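Local coordinates for protein putative modulator of DNA gyrase (Bacteroides thetaiotaomicron, PDB 1VPB) that is of uncertain function but probably acts as a metallopeptidase of the PmbA/TldD type, at residues 147-159 and 222-234. Numbering follows the deposited sequence. Where two conformers were deposited one is given.
Sequences AVAEEALGKDERI and KKGIGQKALERVL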
loop_
_atom_site.group_PDB
_atom_site.type_symbol
_atom_site.label_atom_id
_atom_site.label_comp_id
_atom_site.label_asym_id
_atom_site.label_seq_id
_atom_site.Cartn_x
_atom_site.Cartn_y
_atom_site.Cartn_z
ATOM N N ALA A 147 -9.846 25.631 10.004
ATOM C CA ALA A 147 -8.911 26.655 10.494
ATOM C C ALA A 147 -7.517 26.467 9.923
ATOM O O ALA A 147 -6.837 27.429 9.639
ATOM C CB ALA A 147 -8.851 26.647 12.003
ATOM N N VAL A 148 -7.081 25.224 9.772
ATOM C CA VAL A 148 -5.761 24.968 9.185
ATOM C C VAL A 148 -5.702 25.614 7.807
ATOM O O VAL A 148 -4.790 26.361 7.501
ATOM C CB VAL A 148 -5.450 23.458 9.074
ATOM C CG1 VAL A 148 -4.203 23.199 8.203
ATOM C CG2 VAL A 148 -5.292 22.816 10.447
ATOM N N ALA A 149 -6.673 25.298 6.972
ATOM C CA ALA A 149 -6.674 25.745 5.589
ATOM C C ALA A 149 -6.765 27.255 5.522
ATOM O O ALA A 149 -6.065 27.883 4.740
ATOM C CB ALA A 149 -7.850 25.124 4.833
ATOM N N GLU A 150 -7.584 27.842 6.389
ATOM C CA GLU A 150 -7.755 29.296 6.384
ATOM C C GLU A 150 -6.482 30.054 6.647
ATOM O O GLU A 150 -6.421 31.217 6.318
ATOM C CB GLU A 150 -8.814 29.723 7.404
ATOM C CG GLU A 150 -10.226 29.298 7.042
ATOM C CD GLU A 150 -10.859 30.109 5.912
ATOM O OE1 GLU A 150 -10.369 31.211 5.561
ATOM O OE2 GLU A 150 -11.884 29.632 5.374
ATOM N N GLU A 151 -5.474 29.430 7.261
ATOM C CA GLU A 151 -4.168 30.056 7.453
ATOM C C GLU A 151 -3.419 30.311 6.146
ATOM O O GLU A 151 -2.545 31.187 6.096
ATOM C CB GLU A 151 -3.285 29.216 8.384
ATOM C CG GLU A 151 -3.777 29.174 9.830
ATOM C CD GLU A 151 -2.928 28.296 10.734
ATOM O OE1 GLU A 151 -1.885 27.797 10.291
ATOM O OE2 GLU A 151 -3.321 28.125 11.913
ATOM N N ALA A 152 -3.741 29.570 5.094
ATOM C CA ALA A 152 -3.008 29.686 3.837
ATOM C C ALA A 152 -3.867 30.250 2.717
ATOM O O ALA A 152 -3.343 30.892 1.821
ATOM C CB ALA A 152 -2.440 28.344 3.419
ATOM N N LEU A 153 -5.168 29.990 2.790
ATOM C CA LEU A 153 -6.089 30.286 1.708
ATOM C C LEU A 153 -6.019 31.762 1.439
ATOM O O LEU A 153 -6.086 32.565 2.381
ATOM C CB LEU A 153 -7.518 29.822 2.046
ATOM C CG LEU A 153 -7.809 28.356 1.751
ATOM C CD1 LEU A 153 -9.151 27.884 2.332
ATOM C CD2 LEU A 153 -7.760 28.092 0.248
ATOM N N GLY A 154 -5.794 32.099 0.161
ATOM C CA GLY A 154 -5.733 33.485 -0.300
ATOM C C GLY A 154 -4.534 34.299 0.158
ATOM O O GLY A 154 -4.506 35.511 -0.027
ATOM N N LYS A 155 -3.540 33.663 0.762
ATOM C CA LYS A 155 -2.410 34.393 1.322
ATOM C C LYS A 155 -1.315 34.600 0.293
ATOM O O LYS A 155 -0.378 35.357 0.550
ATOM C CB LYS A 155 -1.802 33.652 2.525
ATOM C CG LYS A 155 -2.738 33.471 3.692
ATOM C CD LYS A 155 -2.971 34.764 4.442
ATOM C CE LYS A 155 -3.852 34.518 5.657
ATOM N NZ LYS A 155 -5.216 34.017 5.286
ATOM N N ASP A 156 -1.392 33.922 -0.853
ATOM C CA ASP A 156 -0.348 34.069 -1.859
ATOM C C ASP A 156 -0.868 33.649 -3.224
ATOM O O ASP A 156 -1.450 32.560 -3.385
ATOM C CB ASP A 156 0.906 33.289 -1.470
ATOM C CG ASP A 156 2.090 33.569 -2.387
ATOM O OD1 ASP A 156 2.014 33.302 -3.605
ATOM O OD2 ASP A 156 3.159 34.045 -1.958
ATOM N N GLU A 157 -0.634 34.537 -4.196
ATOM C CA GLU A 157 -1.097 34.413 -5.587
ATOM C C GLU A 157 -0.697 33.090 -6.229
ATOM O O GLU A 157 -1.491 32.466 -6.981
ATOM C CB GLU A 157 -0.511 35.584 -6.421
ATOM C CG GLU A 157 -0.984 35.693 -7.874
ATOM C CD GLU A 157 -0.217 34.806 -8.854
ATOM O OE1 GLU A 157 1.020 34.607 -8.670
ATOM O OE2 GLU A 157 -0.862 34.315 -9.834
ATOM N N ARG A 158 0.571 32.671 -5.931
ATOM C CA ARG A 158 1.083 31.470 -6.550
ATOM C C ARG A 158 0.322 30.223 -6.144
ATOM O O ARG A 158 0.444 29.192 -6.807
ATOM C CB ARG A 158 2.580 31.347 -6.307
ATOM C CG ARG A 158 3.317 32.415 -7.088
ATOM C CD ARG A 158 4.719 32.648 -6.637
ATOM N NE ARG A 158 4.786 33.127 -5.259
ATOM C CZ ARG A 158 5.846 33.728 -4.734
ATOM N NH1 ARG A 158 6.947 33.951 -5.467
ATOM N NH2 ARG A 158 5.804 34.109 -3.460
ATOM N N ILE A 159 -0.504 30.302 -5.100
ATOM C CA ILE A 159 -1.116 29.079 -4.574
ATOM C C ILE A 159 -2.093 28.441 -5.560
ATOM O O ILE A 159 -2.979 29.109 -6.066
ATOM C CB ILE A 159 -1.875 29.331 -3.245
ATOM C CG1 ILE A 159 -0.933 29.760 -2.106
ATOM C CG2 ILE A 159 -2.695 28.096 -2.869
ATOM C CD1 ILE A 159 -1.698 30.148 -0.803
ATOM N N LYS A 222 -2.906 22.910 17.133
ATOM C CA LYS A 222 -3.971 23.121 16.144
ATOM C C LYS A 222 -3.725 24.316 15.239
ATOM O O LYS A 222 -4.367 24.454 14.177
ATOM C CB LYS A 222 -5.331 23.277 16.867
ATOM C CG LYS A 222 -5.650 22.138 17.829
ATOM C CD LYS A 222 -6.910 22.297 18.652
ATOM C CE LYS A 222 -7.087 21.135 19.687
ATOM N NZ LYS A 222 -6.057 21.131 20.771
ATOM N N LYS A 223 -2.811 25.187 15.682
ATOM C CA LYS A 223 -2.493 26.440 15.007
ATOM C C LYS A 223 -1.109 26.416 14.390
ATOM O O LYS A 223 -0.181 25.756 14.865
ATOM C CB LYS A 223 -2.635 27.605 16.001
ATOM C CG LYS A 223 -4.061 27.766 16.445
ATOM C CD LYS A 223 -4.306 28.909 17.408
ATOM C CE LYS A 223 -5.828 29.203 17.396
ATOM N NZ LYS A 223 -6.360 29.934 18.565
ATOM N N GLY A 224 -0.995 27.096 13.266
ATOM C CA GLY A 224 0.294 27.265 12.601
ATOM C C GLY A 224 0.592 26.261 11.520
ATOM O O GLY A 224 1.608 26.364 10.819
ATOM N N ILE A 225 -0.300 25.298 11.348
ATOM C CA ILE A 225 -0.033 24.182 10.453
ATOM C C ILE A 225 -0.120 24.612 8.993
ATOM O O ILE A 225 0.751 24.241 8.188
ATOM C CB ILE A 225 -1.003 23.011 10.738
ATOM C CG1 ILE A 225 -0.810 22.525 12.187
ATOM C CG2 ILE A 225 -0.714 21.854 9.771
ATOM C CD1 ILE A 225 -1.815 21.457 12.649
ATOM N N GLY A 226 -1.162 25.367 8.645
ATOM C CA GLY A 226 -1.328 25.849 7.278
ATOM C C GLY A 226 -0.254 26.873 6.975
ATOM O O GLY A 226 0.378 26.859 5.918
ATOM N N GLN A 227 0.006 27.719 7.960
ATOM C CA GLN A 227 1.085 28.671 7.852
ATOM C C GLN A 227 2.426 28.005 7.534
ATOM O O GLN A 227 3.093 28.382 6.567
ATOM C CB GLN A 227 1.190 29.464 9.140
ATOM C CG GLN A 227 2.095 30.680 9.017
ATOM C CD GLN A 227 2.438 31.265 10.363
ATOM O OE1 GLN A 227 1.626 31.220 11.292
ATOM N NE2 GLN A 227 3.641 31.818 10.477
ATOM N N LYS A 228 2.816 27.020 8.335
ATOM C CA LYS A 228 4.063 26.292 8.120
ATOM C C LYS A 228 4.147 25.602 6.773
ATOM O O LYS A 228 5.191 25.649 6.120
ATOM C CB LYS A 228 4.292 25.252 9.218
ATOM C CG LYS A 228 4.807 25.873 10.533
ATOM C CD LYS A 228 4.962 24.803 11.623
ATOM C CE LYS A 228 5.134 25.371 13.046
ATOM N NZ LYS A 228 3.917 26.062 13.556
ATOM N N ALA A 229 3.049 24.995 6.317
ATOM C CA ALA A 229 3.065 24.356 4.992
ATOM C C ALA A 229 3.294 25.381 3.895
ATOM O O ALA A 229 3.983 25.098 2.916
ATOM C CB ALA A 229 1.746 23.597 4.728
ATOM N N LEU A 230 2.672 26.552 4.046
ATOM C CA LEU A 230 2.830 27.587 3.035
ATOM C C LEU A 230 4.284 28.062 2.986
ATOM O O LEU A 230 4.877 28.214 1.910
ATOM C CB LEU A 230 1.883 28.759 3.302
ATOM C CG LEU A 230 2.017 29.901 2.299
ATOM C CD1 LEU A 230 1.821 29.401 0.883
ATOM C CD2 LEU A 230 1.060 31.030 2.615
ATOM N N GLU A 231 4.844 28.317 4.158
ATOM C CA GLU A 231 6.251 28.738 4.271
ATOM C C GLU A 231 7.190 27.700 3.638
ATOM O O GLU A 231 8.087 28.057 2.898
ATOM C CB GLU A 231 6.618 29.009 5.739
ATOM C CG GLU A 231 5.828 30.161 6.366
ATOM C CD GLU A 231 5.929 30.221 7.903
ATOM O OE1 GLU A 231 6.446 29.248 8.534
ATOM O OE2 GLU A 231 5.469 31.255 8.484
ATOM N N ARG A 232 6.939 26.431 3.883
ATOM C CA ARG A 232 7.729 25.329 3.328
ATOM C C ARG A 232 7.646 25.190 1.816
ATOM O O ARG A 232 8.643 24.874 1.147
ATOM C CB ARG A 232 7.311 24.012 3.944
ATOM C CG ARG A 232 7.843 23.866 5.325
ATOM C CD ARG A 232 7.070 22.890 6.169
ATOM N NE ARG A 232 7.205 21.513 5.708
ATOM C CZ ARG A 232 8.279 20.753 5.944
ATOM N NH1 ARG A 232 9.361 21.265 6.546
ATOM N NH2 ARG A 232 8.278 19.489 5.541
ATOM N N VAL A 233 6.467 25.387 1.255
ATOM C CA VAL A 233 6.363 25.215 -0.183
ATOM C C VAL A 233 6.978 26.408 -0.920
ATOM O O VAL A 233 7.533 26.221 -1.991
ATOM C CB VAL A 233 4.928 24.942 -0.654
ATOM C CG1 VAL A 233 4.009 26.156 -0.416
ATOM C CG2 VAL A 233 4.955 24.473 -2.101
ATOM N N LEU A 234 6.876 27.610 -0.350
ATOM C CA LEU A 234 7.457 28.797 -0.969
ATOM C C LEU A 234 8.991 28.729 -0.978
ATOM O O LEU A 234 9.624 29.293 -1.848
ATOM C CB LEU A 234 7.007 30.087 -0.266
ATOM C CG LEU A 234 5.515 30.437 -0.364
ATOM C CD1 LEU A 234 5.124 31.558 0.591
ATOM C CD2 LEU A 234 5.117 30.791 -1.793
HETATM O O HOH W 1 -3.186 25.313 11.813
#
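Carboxylate oxygen OE1 of Glu-151 receives the backbone N of Gln-227 at 3.0 Å on its anti lone pair, nearly straight at 171°, and a weak bond from the N of Gly-226. OE2 takes the N of Gly-224 on its syn lone pair at 2.9 Å, also almost linear (173°), and a water that donates to it. That water donates as well to Lys-222 O and accepts from Ile-225 N at 2.9 Å. At the start of helix 225-234, with Gly-224 at the N-cap position, the N-H groups of Gly-224 and Gln-227 thus go to the carboxylate, that of Ile-225 to the water, and that of Gly-226 only weakly to OE1. The chain of Glu-151 runs extended beyond CG (chi2 178°), which carries the carboxylate to this helix start, where the helix dipole would probably favour its negative charge. Shortening Glu-151 to an alanine would remove the carboxylate and is likely to leave the N-H groups of Gly-224 and Gln-227 without this acceptor and the water with one partner fewer. Gly-226 allows the close approach: Gly-226 CA lies 3.5 Å from Val-148 O in a CA-H...O contact, and a CB would collide with that oxygen. Both segments belong to the PmbA/TldD central domain and lie against the long antiparallel sheet, Val-148 touching Ala-194 and Ala-229 touching Ile-196 of strand 181-198. Farther along, the two methyls of Leu-230 part: CD1 rests 4.0 Å from Ile-159 CD1, the two side chains crossing at about a right angle, while CD2 meets Lys-155 CB. At the helix's last turn Leu-234 CD2 sits 3.8 Å from Asp-156 OD2 and equally near Arg-158 NH2. Those two charges are locked side-on, NE to OD1 and NH2 to OD2, and OD1 also takes the backbone N of Arg-158 in an Asx turn.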